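Side-chain contacts in probable intron-encoded endonuclease 1 (Wickerhamomyces canadensis, PDB 6X1J), which cuts DNA at its recognition sequence as a LAGLIDADG homing endonuclease, serving the homing of an intron in the mitochondrial 21S rRNA gene: residues R139-W144 against Y212-P217; W144-G149 against Y218-M223. All coordinates share one frame; numbering follows the deposited sequence.

Contact 1: residues R139-W144 against Y212-P217; sequences RSLAYW and YNLVNP
L141 and A142 meet V215 in a small, buried, mainly apolar helix-to-helix contact, where helix 138-148 is covered by the C-terminal part of helix 208-215. No hydrogen bond crosses it, and the two segments bury just 155 Å² between them. V215 is the side chain that reaches in. Its CB lies 4.0 Å from CB of A142, and the bare methyl of A142 lets the backbones come close: the CA atoms of A142 and V215 are 4.9 Å apart. The same methyl of A142 also rests 3.9 Å from the carbonyl O of V215. CG1 of V215, set beside its own backbone N and opposite the carbonyl carbon (chi1 -46°), runs along to the neighbouring leucine, where it packs 3.9 Å from CB of L141. L141 itself extends past the valine, and its CD1 ends 4.5 Å from CD1 of L214, a looser touch that carries the apolar seam one residue back along helix 208-215. Around this seam, helix 172-186 closes the leucine end, with F186 touching both L141 and L214 and L182 adding to the cover on L141. On other sides of helix 138-148, S140 hydrogen-bonds to the backbone of helix 34-45, and Y143 reaches helix 68-77.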
loop_
_atom_site.group_PDB
_atom_site.type_symbol
_atom_site.label_atom_id
_atom_site.label_comp_id
_atom_site.label_asym_id
_atom_site.label_seq_id
_atom_site.Cartn_x
_atom_site.Cartn_y
_atom_site.Cartn_z
ATOM N N ARG A 139 6.373 -10.031 0.075
ATOM C CA ARG A 139 6.640 -8.643 0.507
ATOM C C ARG A 139 5.400 -7.806 0.154
ATOM O O ARG A 139 4.897 -7.101 1.063
ATOM C CB ARG A 139 7.976 -8.119 -0.046
ATOM C CG ARG A 139 8.362 -6.724 0.448
ATOM C CD ARG A 139 9.651 -6.181 -0.185
ATOM N NE ARG A 139 10.846 -6.904 0.233
ATOM C CZ ARG A 139 11.609 -6.577 1.276
ATOM N NH1 ARG A 139 11.291 -5.532 2.036
ATOM N NH2 ARG A 139 12.658 -7.335 1.568
ATOM N N SER A 140 4.890 -7.902 -1.088
ATOM C CA SER A 140 3.678 -7.165 -1.550
ATOM C C SER A 140 2.502 -7.519 -0.631
ATOM O O SER A 140 1.758 -6.591 -0.212
ATOM C CB SER A 140 3.282 -7.455 -3.026
ATOM O OG SER A 140 4.384 -7.411 -3.932
ATOM N N LEU A 141 2.317 -8.806 -0.353
ATOM C CA LEU A 141 1.180 -9.280 0.510
ATOM C C LEU A 141 1.224 -8.594 1.879
ATOM O O LEU A 141 0.136 -8.223 2.376
ATOM C CB LEU A 141 1.254 -10.787 0.741
ATOM C CG LEU A 141 0.739 -11.682 -0.379
ATOM C CD1 LEU A 141 0.847 -13.123 0.072
ATOM C CD2 LEU A 141 -0.692 -11.336 -0.739
ATOM N N ALA A 142 2.424 -8.428 2.458
ATOM C CA ALA A 142 2.605 -7.848 3.818
ATOM C C ALA A 142 2.156 -6.397 3.812
ATOM O O ALA A 142 1.468 -5.971 4.754
ATOM C CB ALA A 142 4.039 -7.949 4.288
ATOM N N TYR A 143 2.569 -5.653 2.806
ATOM C CA TYR A 143 2.211 -4.217 2.678
ATOM C C TYR A 143 0.705 -4.089 2.438
ATOM O O TYR A 143 0.082 -3.225 3.050
ATOM C CB TYR A 143 3.176 -3.528 1.695
ATOM C CG TYR A 143 4.531 -3.276 2.315
ATOM C CD1 TYR A 143 4.759 -2.180 3.148
ATOM C CD2 TYR A 143 5.566 -4.192 2.181
ATOM C CE1 TYR A 143 5.990 -1.971 3.784
ATOM C CE2 TYR A 143 6.797 -4.006 2.816
ATOM C CZ TYR A 143 7.007 -2.902 3.625
ATOM O OH TYR A 143 8.231 -2.736 4.218
ATOM N N TRP A 144 0.129 -4.908 1.557
ATOM C CA TRP A 144 -1.329 -4.926 1.304
ATOM C C TRP A 144 -2.023 -5.161 2.639
ATOM O O TRP A 144 -2.962 -4.447 2.970
ATOM C CB TRP A 144 -1.644 -6.045 0.350
ATOM C CG TRP A 144 -3.053 -6.103 -0.115
ATOM C CD1 TRP A 144 -4.025 -5.150 -0.021
ATOM C CD2 TRP A 144 -3.577 -7.153 -0.930
ATOM N NE1 TRP A 144 -5.145 -5.574 -0.682
ATOM C CE2 TRP A 144 -4.897 -6.802 -1.241
ATOM C CE3 TRP A 144 -3.052 -8.370 -1.393
ATOM C CZ2 TRP A 144 -5.708 -7.629 -2.027
ATOM C CZ3 TRP A 144 -3.858 -9.205 -2.130
ATOM C CH2 TRP A 144 -5.163 -8.825 -2.450
ATOM N N TYR A 212 0.673 -16.144 8.179
ATOM C CA TYR A 212 1.647 -15.594 9.148
ATOM C C TYR A 212 3.057 -15.839 8.614
ATOM O O TYR A 212 3.816 -14.894 8.573
ATOM C CB TYR A 212 1.441 -16.216 10.527
ATOM C CG TYR A 212 2.336 -15.714 11.638
ATOM C CD1 TYR A 212 1.967 -14.628 12.419
ATOM C CD2 TYR A 212 3.516 -16.370 11.954
ATOM C CE1 TYR A 212 2.759 -14.197 13.476
ATOM C CE2 TYR A 212 4.337 -15.936 12.980
ATOM C CZ TYR A 212 3.964 -14.836 13.736
ATOM O OH TYR A 212 4.762 -14.421 14.761
ATOM N N ASN A 213 3.400 -17.075 8.277
ATOM C CA ASN A 213 4.795 -17.462 7.948
ATOM C C ASN A 213 5.228 -16.821 6.628
ATOM O O ASN A 213 6.470 -16.719 6.432
ATOM C CB ASN A 213 5.009 -18.979 7.915
ATOM C CG ASN A 213 5.098 -19.571 9.304
ATOM O OD1 ASN A 213 5.763 -19.008 10.156
ATOM N ND2 ASN A 213 4.402 -20.670 9.557
ATOM N N LEU A 214 4.268 -16.431 5.770
ATOM C CA LEU A 214 4.544 -15.699 4.504
ATOM C C LEU A 214 4.806 -14.228 4.805
ATOM O O LEU A 214 5.727 -13.674 4.182
ATOM C CB LEU A 214 3.360 -15.765 3.528
ATOM C CG LEU A 214 2.961 -17.135 2.991
ATOM C CD1 LEU A 214 1.697 -16.992 2.166
ATOM C CD2 LEU A 214 4.068 -17.782 2.167
ATOM N N VAL A 215 3.954 -13.588 5.606
ATOM C CA VAL A 215 3.981 -12.101 5.732
ATOM C C VAL A 215 4.695 -11.652 7.016
ATOM O O VAL A 215 5.209 -10.524 6.993
ATOM C CB VAL A 215 2.594 -11.450 5.603
ATOM C CG1 VAL A 215 1.816 -12.014 4.425
ATOM C CG2 VAL A 215 1.749 -11.523 6.865
ATOM N N ASN A 216 4.704 -12.427 8.101
ATOM C CA ASN A 216 5.214 -11.929 9.419
ATOM C C ASN A 216 6.641 -11.375 9.269
ATOM O O ASN A 216 6.958 -10.347 9.864
ATOM C CB ASN A 216 5.118 -12.943 10.573
ATOM C CG ASN A 216 5.636 -12.295 11.847
ATOM O OD1 ASN A 216 5.096 -11.258 12.259
ATOM N ND2 ASN A 216 6.732 -12.823 12.401
ATOM N N PRO A 217 7.552 -11.981 8.468
ATOM C CA PRO A 217 8.911 -11.450 8.341
ATOM C C PRO A 217 8.980 -9.991 7.887
ATOM O O PRO A 217 9.952 -9.373 8.202
ATOM C CB PRO A 217 9.547 -12.341 7.274
ATOM C CG PRO A 217 8.795 -13.660 7.420
ATOM C CD PRO A 217 7.370 -13.224 7.699
#

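Contact 2: residues W144-G149 against Y218-M223; sequences WFMDDG and YIIPEM. With K (potassium ion), chain D; K (potassium ion), chain E; nucleotides of chain C; nucleotides of chain B.
M146 carries this contact, reaching from helix 138-148 into the bend of the 218-223 loop. Its CG stands beside the backbone N and opposite the carbonyl carbon (chi1 -64°); the chain then runs straight out to the sulfur and bends at its last torsion (chi3 -88°), which lays CE 3.7 Å from the carbonyl O of Y218. I219 lies alongside, pointing back the other way, and CD1 of I219 presses against CG of M146 at 3.5 Å. M223 crosses the thioether obliquely, its CB 3.8 Å from SD of M146. SD also lies 3.9 Å from the backbone N of I220. With an alanine here, CD1 of I219 and CB of M223 would probably lose their common partner and the loop would sit less firmly on the helix. Just beyond M146, the helix delivers its acidic end to the DNA: the carbonyl O of D147 binds one potassium ion at 2.3 Å and OD2 of D148 binds the other at 2.8 Å, each ion also holding a DNA phosphate oxygen. Helix 34-45 and the residues after it supply L45, G46 and D47, completing the paired-helix metal site characteristic of LAGLIDADG endonucleases.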
loop_
_atom_site.group_PDB
_atom_site.type_symbol
_atom_site.label_atom_id
_atom_site.label_comp_id
_atom_site.label_asym_id
_atom_site.label_seq_id
_atom_site.Cartn_x
_atom_site.Cartn_y
_atom_site.Cartn_z
ATOM N N TRP A 144 0.129 -4.908 1.557
ATOM C CA TRP A 144 -1.329 -4.926 1.304
ATOM C C TRP A 144 -2.023 -5.161 2.639
ATOM O O TRP A 144 -2.962 -4.447 2.970
ATOM C CB TRP A 144 -1.644 -6.045 0.350
ATOM C CG TRP A 144 -3.053 -6.103 -0.115
ATOM C CD1 TRP A 144 -4.025 -5.150 -0.021
ATOM C CD2 TRP A 144 -3.577 -7.153 -0.930
ATOM N NE1 TRP A 144 -5.145 -5.574 -0.682
ATOM C CE2 TRP A 144 -4.897 -6.802 -1.241
ATOM C CE3 TRP A 144 -3.052 -8.370 -1.393
ATOM C CZ2 TRP A 144 -5.708 -7.629 -2.027
ATOM C CZ3 TRP A 144 -3.858 -9.205 -2.130
ATOM C CH2 TRP A 144 -5.163 -8.825 -2.450
ATOM N N PHE A 145 -1.521 -6.108 3.402
ATOM C CA PHE A 145 -2.130 -6.465 4.709
ATOM C C PHE A 145 -1.958 -5.328 5.741
ATOM O O PHE A 145 -2.921 -4.995 6.461
ATOM C CB PHE A 145 -1.602 -7.825 5.195
ATOM C CG PHE A 145 -2.339 -8.290 6.435
ATOM C CD1 PHE A 145 -3.607 -8.838 6.339
ATOM C CD2 PHE A 145 -1.816 -8.061 7.695
ATOM C CE1 PHE A 145 -4.338 -9.147 7.477
ATOM C CE2 PHE A 145 -2.542 -8.391 8.832
ATOM C CZ PHE A 145 -3.798 -8.930 8.720
ATOM N N MET A 146 -0.798 -4.671 5.848
ATOM C CA MET A 146 -0.640 -3.580 6.857
ATOM C C MET A 146 -1.583 -2.439 6.472
ATOM O O MET A 146 -2.203 -1.819 7.350
ATOM C CB MET A 146 0.815 -3.108 6.955
ATOM C CG MET A 146 1.753 -4.214 7.453
ATOM S SD MET A 146 3.473 -3.716 7.828
ATOM C CE MET A 146 4.295 -3.912 6.247
ATOM N N ASP A 147 -1.787 -2.237 5.184
ATOM C CA ASP A 147 -2.670 -1.163 4.662
ATOM C C ASP A 147 -4.126 -1.543 4.938
ATOM O O ASP A 147 -4.775 -0.866 5.796
ATOM C CB ASP A 147 -2.364 -0.910 3.194
ATOM C CG ASP A 147 -1.071 -0.148 2.942
ATOM O OD1 ASP A 147 -0.347 0.139 3.930
ATOM O OD2 ASP A 147 -0.808 0.192 1.764
ATOM N N ASP A 148 -4.598 -2.629 4.316
ATOM C CA ASP A 148 -6.050 -2.939 4.147
ATOM C C ASP A 148 -6.462 -4.198 4.923
ATOM O O ASP A 148 -7.619 -4.648 4.786
ATOM C CB ASP A 148 -6.340 -3.015 2.644
ATOM C CG ASP A 148 -6.728 -1.656 2.103
ATOM O OD1 ASP A 148 -6.292 -0.660 2.691
ATOM O OD2 ASP A 148 -7.480 -1.594 1.117
ATOM N N GLY A 149 -5.546 -4.740 5.709
ATOM C CA GLY A 149 -5.704 -6.004 6.428
ATOM C C GLY A 149 -6.572 -5.791 7.659
ATOM O O GLY A 149 -6.714 -4.655 8.085
ATOM N N TYR A 218 7.945 -9.464 7.226
ATOM C CA TYR A 218 7.937 -8.084 6.667
ATOM C C TYR A 218 7.180 -7.097 7.573
ATOM O O TYR A 218 7.242 -5.824 7.376
ATOM C CB TYR A 218 7.339 -8.133 5.250
ATOM C CG TYR A 218 8.143 -8.955 4.253
ATOM C CD1 TYR A 218 9.346 -8.485 3.763
ATOM C CD2 TYR A 218 7.747 -10.228 3.844
ATOM C CE1 TYR A 218 10.103 -9.219 2.855
ATOM C CE2 TYR A 218 8.501 -10.992 2.949
ATOM C CZ TYR A 218 9.688 -10.475 2.439
ATOM O OH TYR A 218 10.475 -11.148 1.543
ATOM N N ILE A 219 6.408 -7.604 8.531
ATOM C CA ILE A 219 5.498 -6.730 9.337
ATOM C C ILE A 219 6.348 -5.965 10.359
ATOM O O ILE A 219 7.020 -6.612 11.147
ATOM C CB ILE A 219 4.420 -7.553 10.045
ATOM C CG1 ILE A 219 3.567 -8.371 9.070
ATOM C CG2 ILE A 219 3.574 -6.635 10.908
ATOM C CD1 ILE A 219 2.641 -7.543 8.223
ATOM N N ILE A 220 6.263 -4.643 10.389
ATOM C CA ILE A 220 7.109 -3.807 11.297
ATOM C C ILE A 220 6.458 -3.930 12.667
ATOM O O ILE A 220 5.299 -4.351 12.754
ATOM C CB ILE A 220 7.214 -2.341 10.830
ATOM C CG1 ILE A 220 5.871 -1.609 10.963
ATOM C CG2 ILE A 220 7.761 -2.269 9.412
ATOM C CD1 ILE A 220 5.950 -0.099 10.840
ATOM N N PRO A 221 7.207 -3.629 13.753
ATOM C CA PRO A 221 6.731 -3.889 15.114
ATOM C C PRO A 221 5.426 -3.177 15.457
ATOM O O PRO A 221 4.634 -3.750 16.153
ATOM C CB PRO A 221 7.896 -3.387 15.984
ATOM C CG PRO A 221 9.122 -3.509 15.083
ATOM C CD PRO A 221 8.594 -3.112 13.718
ATOM N N GLU A 222 5.180 -1.999 14.912
ATOM C CA GLU A 222 3.974 -1.191 15.242
ATOM C C GLU A 222 2.767 -1.702 14.436
ATOM O O GLU A 222 1.629 -1.149 14.629
ATOM C CB GLU A 222 4.202 0.297 14.944
ATOM C CG GLU A 222 5.351 0.934 15.743
ATOM C CD GLU A 222 6.788 0.583 15.335
ATOM O OE1 GLU A 222 7.013 0.120 14.164
ATOM O OE2 GLU A 222 7.698 0.750 16.197
ATOM N N MET A 223 2.965 -2.673 13.536
ATOM C CA MET A 223 1.810 -3.230 12.762
ATOM C C MET A 223 1.538 -4.715 13.093
ATOM O O MET A 223 0.565 -5.321 12.528
ATOM C CB MET A 223 2.040 -2.999 11.259
ATOM C CG MET A 223 1.932 -1.522 10.864
ATOM S SD MET A 223 0.362 -0.794 11.339
ATOM C CE MET A 223 0.219 0.711 10.381
HETATM K K K D . -5.953 1.132 6.004
HETATM K K K E . -7.576 0.376 -0.857
ATOM P P DC C 17 -8.853 0.006 4.626
ATOM O OP1 DC C 17 -8.051 1.201 4.275
ATOM O OP2 DC C 17 -9.004 -1.066 3.599
ATOM O "O5'" DC C 17 -8.254 -0.574 5.988
ATOM C "C5'" DC C 17 -8.732 -1.740 6.723
ATOM C "C4'" DC C 17 -9.184 -1.321 8.107
ATOM O "O4'" DC C 17 -10.536 -0.780 8.084
ATOM C "C3'" DC C 17 -9.151 -2.358 9.231
ATOM O "O3'" DC C 17 -8.473 -1.753 10.362
ATOM C "C2'" DC C 17 -10.622 -2.656 9.459
ATOM C "C1'" DC C 17 -11.316 -1.359 9.118
ATOM N N1 DC C 17 -12.717 -1.491 8.628
ATOM C C2 DC C 17 -13.717 -0.614 9.092
ATOM O O2 DC C 17 -13.428 0.247 9.940
ATOM N N3 DC C 17 -14.974 -0.731 8.605
ATOM C C4 DC C 17 -15.244 -1.639 7.666
ATOM N N4 DC C 17 -16.502 -1.736 7.231
ATOM C C5 DC C 17 -14.245 -2.521 7.163
ATOM C C6 DC C 17 -13.002 -2.396 7.650
ATOM P P DC B 15 -8.293 3.237 1.673
ATOM O OP1 DC B 15 -9.765 3.085 1.636
ATOM O OP2 DC B 15 -7.345 2.064 1.550
ATOM O "O5'" DC B 15 -8.121 4.243 0.489
ATOM C "C5'" DC B 15 -6.935 4.564 -0.217
ATOM C "C4'" DC B 15 -7.532 5.489 -1.248
ATOM O "O4'" DC B 15 -8.105 6.650 -0.604
ATOM C "C3'" DC B 15 -6.744 5.966 -2.475
ATOM O "O3'" DC B 15 -7.574 5.367 -3.488
ATOM C "C2'" DC B 15 -6.615 7.461 -2.224
ATOM C "C1'" DC B 15 -7.864 7.794 -1.399
ATOM N N1 DC B 15 -7.738 8.952 -0.494
ATOM C C2 DC B 15 -8.721 9.956 -0.515
ATOM O O2 DC B 15 -9.680 9.844 -1.293
ATOM N N3 DC B 15 -8.583 11.030 0.293
ATOM C C4 DC B 15 -7.549 11.101 1.135
ATOM N N4 DC B 15 -7.453 12.172 1.915
ATOM C C5 DC B 15 -6.553 10.080 1.198
ATOM C C6 DC B 15 -6.668 9.053 0.354
HETATM O O HOH W 1 -6.913 1.344 8.426
HETATM O O HOH W 2 -8.892 2.528 6.604
HETATM O O HOH W 3 -7.729 2.376 -2.913
HETATM O O HOH W 4 -9.922 0.109 0.917
HETATM O O HOH W 5 -9.861 -1.667 -1.714
#

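Contacts 1 and 2 follow one another along helix 138-148, sharing W144, with their centres 8 Å apart. The partner chain is continuous too: where 212-217 ends, 218-223 begins, so a single run of chain follows the helix toward its metal-binding end. Y218 joins the two contacts, its CB packing 3.4 Å from CB of A142 while its ring, at CE1, touches NH2 of R139, also at 3.4 Å. In contact 1 the side chain of L141 is about 14 Å from a bound potassium ion, and the nearest atom of the contact is about 7 Å from the DNA. Contact 2 includes D147 and D148, which bind potassium directly, and M146, the residue just before them, packs against the 218-223 loop.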